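Local coordinates for sensor protein (Geobacter sulfurreducens PCA, PDB 2R78), which probably acts as a sensor histidine kinase that uses ATP to phosphorylate a protein histidine, this chain being its PAS sensory domain, at residues G31-V36 with L54-L59; R82-V87 with Q94-L99. All coordinates share one frame; numbering follows the deposited sequence.

Interaction 1. Residues G31-V36 with L54-L59. With ACT (acetate ion), chain G.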
loop_
_atom_site.group_PDB
_atom_site.type_symbol
_atom_site.label_atom_id
_atom_site.label_comp_id
_atom_site.label_asym_id
_atom_site.label_seq_id
_atom_site.Cartn_x
_atom_site.Cartn_y
_atom_site.Cartn_z
ATOM N N GLY B 31 7.412 5.317 -19.346
ATOM C CA GLY B 31 7.539 6.326 -18.298
ATOM C C GLY B 31 6.447 7.359 -18.191
ATOM O O GLY B 31 6.567 8.323 -17.434
ATOM N N HIS B 32 5.353 7.158 -18.928
ATOM C CA HIS B 32 4.207 8.042 -18.834
ATOM C C HIS B 32 3.384 7.651 -17.610
ATOM O O HIS B 32 3.001 6.474 -17.462
ATOM C CB HIS B 32 3.324 7.920 -20.066
ATOM C CG HIS B 32 4.047 8.114 -21.362
ATOM N ND1 HIS B 32 4.737 9.263 -21.664
ATOM C CD2 HIS B 32 4.165 7.304 -22.444
ATOM C CE1 HIS B 32 5.253 9.160 -22.880
ATOM N NE2 HIS B 32 4.923 7.981 -23.375
ATOM N N TYR B 33 3.139 8.613 -16.730
ATOM C CA TYR B 33 2.288 8.363 -15.567
ATOM C C TYR B 33 0.842 8.118 -16.031
ATOM O O TYR B 33 0.296 8.895 -16.812
ATOM C CB TYR B 33 2.384 9.484 -14.548
ATOM C CG TYR B 33 3.658 9.467 -13.711
ATOM C CD1 TYR B 33 3.811 8.586 -12.653
ATOM C CD2 TYR B 33 4.691 10.344 -13.950
ATOM C CE1 TYR B 33 4.961 8.602 -11.854
ATOM C CE2 TYR B 33 5.872 10.338 -13.156
ATOM C CZ TYR B 33 5.984 9.495 -12.107
ATOM O OH TYR B 33 7.111 9.450 -11.285
ATOM N N LEU B 34 0.268 7.010 -15.546
ATOM C CA LEU B 34 -1.096 6.543 -15.910
ATOM C C LEU B 34 -2.121 6.720 -14.769
ATOM O O LEU B 34 -3.330 6.988 -15.016
ATOM C CB LEU B 34 -1.066 5.067 -16.296
ATOM C CG LEU B 34 -0.232 4.587 -17.502
ATOM C CD1 LEU B 34 -0.400 3.133 -17.710
ATOM C CD2 LEU B 34 -0.612 5.337 -18.766
ATOM N N ASP B 35 -1.664 6.567 -13.533
ATOM C CA ASP B 35 -2.520 6.851 -12.379
ATOM C C ASP B 35 -1.659 7.189 -11.176
ATOM O O ASP B 35 -0.456 6.842 -11.144
ATOM C CB ASP B 35 -3.434 5.657 -12.084
ATOM C CG ASP B 35 -4.735 6.035 -11.390
ATOM O OD1 ASP B 35 -4.913 7.227 -10.980
ATOM O OD2 ASP B 35 -5.589 5.105 -11.243
ATOM N N VAL B 36 -2.263 7.890 -10.219
ATOM C CA VAL B 36 -1.601 8.345 -8.991
ATOM C C VAL B 36 -2.629 8.421 -7.884
ATOM O O VAL B 36 -3.773 8.837 -8.107
ATOM C CB VAL B 36 -0.916 9.742 -9.104
ATOM C CG1 VAL B 36 0.294 9.634 -9.995
ATOM C CG2 VAL B 36 -1.917 10.815 -9.561
ATOM N N LEU B 54 2.810 14.404 -16.411
ATOM C CA LEU B 54 4.239 14.205 -16.141
ATOM C C LEU B 54 4.751 12.881 -16.692
ATOM O O LEU B 54 4.025 11.864 -16.825
ATOM C CB LEU B 54 4.531 14.266 -14.637
ATOM C CG LEU B 54 4.373 15.570 -13.838
ATOM C CD1 LEU B 54 4.405 15.330 -12.345
ATOM C CD2 LEU B 54 5.472 16.565 -14.216
ATOM N N ASP B 55 6.036 12.907 -16.994
ATOM C CA ASP B 55 6.781 11.733 -17.315
ATOM C C ASP B 55 7.858 11.502 -16.257
ATOM O O ASP B 55 8.341 12.448 -15.597
ATOM C CB ASP B 55 7.436 11.886 -18.656
ATOM C CG ASP B 55 6.420 11.991 -19.783
ATOM O OD1 ASP B 55 5.374 11.296 -19.716
ATOM O OD2 ASP B 55 6.680 12.792 -20.693
ATOM N N TRP B 56 8.197 10.224 -16.139
ATOM C CA TRP B 56 9.198 9.716 -15.236
ATOM C C TRP B 56 10.458 10.524 -15.386
ATOM O O TRP B 56 10.948 10.691 -16.500
ATOM C CB TRP B 56 9.491 8.271 -15.581
ATOM C CG TRP B 56 10.552 7.563 -14.836
ATOM C CD1 TRP B 56 11.683 7.050 -15.358
ATOM C CD2 TRP B 56 10.486 7.091 -13.478
ATOM N NE1 TRP B 56 12.361 6.345 -14.413
ATOM C CE2 TRP B 56 11.652 6.349 -13.240
ATOM C CE3 TRP B 56 9.554 7.230 -12.445
ATOM C CZ2 TRP B 56 11.918 5.741 -12.000
ATOM C CZ3 TRP B 56 9.843 6.682 -11.210
ATOM C CH2 TRP B 56 11.000 5.918 -11.004
ATOM N N GLY B 57 10.927 11.060 -14.253
ATOM C CA GLY B 57 12.190 11.786 -14.215
ATOM C C GLY B 57 12.100 13.318 -14.069
ATOM O O GLY B 57 12.992 13.966 -13.576
ATOM N N VAL B 58 10.977 13.875 -14.462
ATOM C CA VAL B 58 10.801 15.318 -14.417
ATOM C C VAL B 58 10.800 15.825 -12.964
ATOM O O VAL B 58 11.539 16.735 -12.617
ATOM C CB VAL B 58 9.480 15.678 -15.117
ATOM C CG1 VAL B 58 9.140 17.164 -14.904
ATOM C CG2 VAL B 58 9.568 15.314 -16.625
ATOM N N LEU B 59 10.024 15.173 -12.092
ATOM C CA LEU B 59 9.928 15.639 -10.708
ATOM C C LEU B 59 11.268 15.531 -10.011
ATOM O O LEU B 59 11.583 16.371 -9.194
ATOM C CB LEU B 59 8.918 14.843 -9.876
ATOM C CG LEU B 59 7.464 15.229 -10.151
ATOM C CD1 LEU B 59 6.541 14.162 -9.601
ATOM C CD2 LEU B 59 7.145 16.560 -9.513
HETATM C C ACT G . 10.352 10.951 -10.953
HETATM O O ACT G . 9.346 10.910 -11.709
HETATM O OXT ACT G . 11.275 11.751 -11.298
HETATM C CH3 ACT G . 10.442 10.077 -9.712
#

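Interaction 2. Residues R82-V87 with Q94-L99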
loop_
_atom_site.group_PDB
_atom_site.type_symbol
_atom_site.label_atom_id
_atom_site.label_comp_id
_atom_site.label_asym_id
_atom_site.label_seq_id
_atom_site.Cartn_x
_atom_site.Cartn_y
_atom_site.Cartn_z
ATOM N N ARG B 82 14.701 0.236 -6.121
ATOM C CA ARG B 82 14.557 0.651 -4.747
ATOM C C ARG B 82 15.660 1.646 -4.473
ATOM O O ARG B 82 16.830 1.264 -4.295
ATOM C CB ARG B 82 14.693 -0.520 -3.790
ATOM C CG ARG B 82 14.712 -0.127 -2.339
ATOM C CD ARG B 82 13.371 0.355 -1.848
ATOM N NE ARG B 82 12.357 -0.694 -1.997
ATOM C CZ ARG B 82 11.993 -1.583 -1.070
ATOM N NH1 ARG B 82 12.556 -1.619 0.142
ATOM N NH2 ARG B 82 11.053 -2.465 -1.375
ATOM N N GLU B 83 15.281 2.906 -4.509
ATOM C CA GLU B 83 16.219 3.964 -4.228
ATOM C C GLU B 83 15.513 5.256 -3.871
ATOM O O GLU B 83 14.295 5.423 -4.125
ATOM C CB GLU B 83 17.155 4.145 -5.420
ATOM C CG GLU B 83 16.550 4.700 -6.645
ATOM C CD GLU B 83 17.483 4.553 -7.874
ATOM O OE1 GLU B 83 18.188 5.539 -8.219
ATOM O OE2 GLU B 83 17.553 3.428 -8.457
ATOM N N GLU B 84 16.270 6.156 -3.251
ATOM C CA GLU B 84 15.736 7.422 -2.830
ATOM C C GLU B 84 15.888 8.441 -3.942
ATOM O O GLU B 84 16.888 8.448 -4.678
ATOM C CB GLU B 84 16.466 7.893 -1.587
ATOM C CG GLU B 84 16.264 6.975 -0.384
ATOM C CD GLU B 84 16.892 7.496 0.877
ATOM O OE1 GLU B 84 17.542 8.571 0.799
ATOM O OE2 GLU B 84 16.783 6.787 1.916
ATOM N N ARG B 85 14.902 9.327 -4.037
ATOM C CA ARG B 85 14.959 10.435 -4.955
ATOM C C ARG B 85 14.439 11.707 -4.297
ATOM O O ARG B 85 13.463 11.663 -3.569
ATOM C CB ARG B 85 14.118 10.144 -6.196
ATOM C CG ARG B 85 14.679 9.039 -7.013
ATOM C CD ARG B 85 15.965 9.412 -7.663
ATOM N NE ARG B 85 15.858 10.358 -8.787
ATOM C CZ ARG B 85 16.909 10.827 -9.449
ATOM N NH1 ARG B 85 18.157 10.444 -9.104
ATOM N NH2 ARG B 85 16.753 11.652 -10.460
ATOM N N THR B 86 15.119 12.815 -4.543
ATOM C CA THR B 86 14.603 14.145 -4.195
ATOM C C THR B 86 13.656 14.617 -5.304
ATOM O O THR B 86 13.937 14.393 -6.497
ATOM C CB THR B 86 15.740 15.154 -4.007
ATOM O OG1 THR B 86 16.614 14.717 -2.945
ATOM C CG2 THR B 86 15.175 16.535 -3.699
ATOM N N VAL B 87 12.515 15.169 -4.885
ATOM C CA VAL B 87 11.492 15.686 -5.804
ATOM C C VAL B 87 11.414 17.196 -5.602
ATOM O O VAL B 87 11.452 17.666 -4.464
ATOM C CB VAL B 87 10.129 14.976 -5.532
ATOM C CG1 VAL B 87 8.934 15.724 -6.110
ATOM C CG2 VAL B 87 10.201 13.541 -6.069
ATOM N N GLN B 94 10.427 20.905 -2.021
ATOM C CA GLN B 94 11.427 19.846 -2.165
ATOM C C GLN B 94 11.144 18.778 -1.107
ATOM O O GLN B 94 10.923 19.103 0.053
ATOM C CB GLN B 94 12.815 20.441 -1.963
ATOM C CG GLN B 94 13.982 19.542 -2.282
ATOM C CD GLN B 94 15.345 20.250 -2.119
ATOM O OE1 GLN B 94 15.481 21.460 -2.356
ATOM N NE2 GLN B 94 16.353 19.494 -1.735
ATOM N N LEU B 95 11.100 17.515 -1.507
ATOM C CA LEU B 95 10.995 16.437 -0.545
ATOM C C LEU B 95 11.813 15.268 -1.017
ATOM O O LEU B 95 12.025 15.105 -2.213
ATOM C CB LEU B 95 9.564 15.988 -0.319
ATOM C CG LEU B 95 8.674 15.586 -1.485
ATOM C CD1 LEU B 95 7.395 14.884 -0.973
ATOM C CD2 LEU B 95 8.312 16.807 -2.309
ATOM N N THR B 96 12.217 14.432 -0.072
ATOM C CA THR B 96 12.984 13.221 -0.386
ATOM C C THR B 96 12.118 12.023 -0.052
ATOM O O THR B 96 11.517 11.937 1.025
ATOM C CB THR B 96 14.330 13.165 0.332
ATOM O OG1 THR B 96 15.100 14.296 -0.101
ATOM C CG2 THR B 96 15.080 11.915 -0.024
ATOM N N VAL B 97 12.017 11.150 -1.028
ATOM C CA VAL B 97 11.232 9.941 -0.896
ATOM C C VAL B 97 12.022 8.715 -1.240
ATOM O O VAL B 97 13.030 8.781 -1.967
ATOM C CB VAL B 97 9.967 9.972 -1.747
ATOM C CG1 VAL B 97 9.087 11.167 -1.328
ATOM C CG2 VAL B 97 10.294 10.026 -3.239
ATOM N N GLU B 98 11.616 7.585 -0.661
ATOM C CA GLU B 98 12.154 6.319 -1.091
ATOM C C GLU B 98 11.183 5.718 -2.081
ATOM O O GLU B 98 10.006 5.511 -1.743
ATOM C CB GLU B 98 12.308 5.352 0.058
ATOM C CG GLU B 98 12.998 4.093 -0.382
ATOM C CD GLU B 98 13.004 3.042 0.690
ATOM O OE1 GLU B 98 11.925 2.450 0.949
ATOM O OE2 GLU B 98 14.091 2.822 1.267
ATOM N N LEU B 99 11.688 5.406 -3.267
ATOM C CA LEU B 99 10.868 4.846 -4.323
ATOM C C LEU B 99 11.111 3.340 -4.446
ATOM O O LEU B 99 12.253 2.892 -4.407
ATOM C CB LEU B 99 11.188 5.512 -5.662
ATOM C CG LEU B 99 11.009 7.019 -5.812
ATOM C CD1 LEU B 99 11.530 7.459 -7.219
ATOM C CD2 LEU B 99 9.567 7.465 -5.609
HETATM O O HOH W 1 14.704 5.402 2.948
#

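Interaction 1. Residues G31-V36 with L54-L59
In this PAS fold the residues leading into strand 33-36, an outermost strand of the sheet, are joined to loop 54-59 by a single beta bridge, His32 with Asp55. Tyr33 points at the loop, its CG anti to the carbonyl carbon (chi1 -76°), so the ring reaches alongside the backbone of Leu54 and Asp55. One ring edge meets the Leu54 carbonyl, with CD2 3.3 Å from Leu54 O, and Phe51 adds an edge-to-face partner from helix 48-51. Trp56 has its CG anti to the backbone N instead and crosses the tyrosine obliquely; Tyr33 OH lies at the indole edge, 3.5 Å from Trp56 CE3, while the indole N-H is spent on Ser71. The hydroxyl donates to an acetate, probably from the crystallisation liquor, Tyr33 OH to ACT O being 2.7 Å. A phenylalanine here has no hydroxyl to give, and the acetate would probably be held less firmly, by Gly57 N and Ser60 OG. His32 lies beside Asp55, pointing the same way, and ND1 donates to OD1 within the imidazole plane but from above the carboxylate plane, the planes 61° apart. Such a carboxylate would be expected to favour a protonated imidazole. In the backbone, Trp56 N donates to Gly31 O at 2.8 Å, whereas Tyr33 N to Leu54 O is weak. A CB on Gly31 would sit tightly against Trp56 CB and, at this backbone conformation, also clash with the preceding carbonyl O. Asp55 to Val58 form a type II turn, and Gly57 N donates almost straight (176°) to ACT O, 3.0 Å away.

Interaction 2. Residues R82-V87 with Q94-L99
Residues 82-87 and 94-99 run antiparallel, and six backbone bonds satisfy the N-H and the C=O of every hydrogen-bonded pair: Glu83 with Leu99, Arg85 with Val97, and Val87 with Leu95. Val97 N donates to Arg85 O in the carbonyl plane and almost perfectly straight (179°), whereas Arg85 N meets Val97 O nearly along the C=O axis. In the Glu83-Leu99 pair Leu99 N approaches Glu83 O, 2.7 Å away, from above the carbonyl plane. In the pairs between, CA-H groups add contacts to carbonyls already in use, as where Glu84 CA lies 3.1 Å from Val97 O.

Glu84, Thr86, Thr96 and Glu98 share one face. Glu84, extended beyond CG, and Glu98, its CG anti to the backbone N, bring two carboxylates together, and a water donates to both, 2.7 Å from Glu84 OE2 and 3.1 Å from Glu98 OE2, likely easing their repulsion. Arg82, bent at chi2 and chi3, crosses Glu98 obliquely, Arg82 CD lying 3.7 Å from Glu98 CD, but Arg82 NH1 and Glu98 OE1 stay 4.2 Å apart, the oxygen well off the guanidinium plane, so any attraction is probably between the charges alone, without a salt bridge. On the other face the polar ends find partners elsewhere: Glu83 OE1 accepts from Trp67 NE1, and Arg85 bonds Ser60 OG and makes a cation-pi contact with Trp67. The aliphatic part of Arg85 meanwhile crosses Leu99, CG 3.5 Å from CD1, and Val87 lies beside Leu95. Strands 81-88 and 94-103 thus form a beta hairpin at one edge of the antiparallel five-stranded PAS sheet.

From the N terminus the chain passes helix 6-19 and strand 23-27 before reaching strand 33-36. Interaction 1 then closes a mostly helical loop, bringing residues 54-59 back to one edge of the sheet. After helix 67-76 the chain enters strand 81-88, and interaction 2 closes the short turn of a hairpin at the opposite edge. The two loops follow in series and neither nest nor cross; their centres are 14 Å apart. They nevertheless meet, because Leu59 packs on Val87 and the Trp56 ring on Leu99. Loop 54-59 thus bridges both edges of one sheet, whose middle strands, 23-27 and 109-115, lie between strand 33-36 and the hairpin.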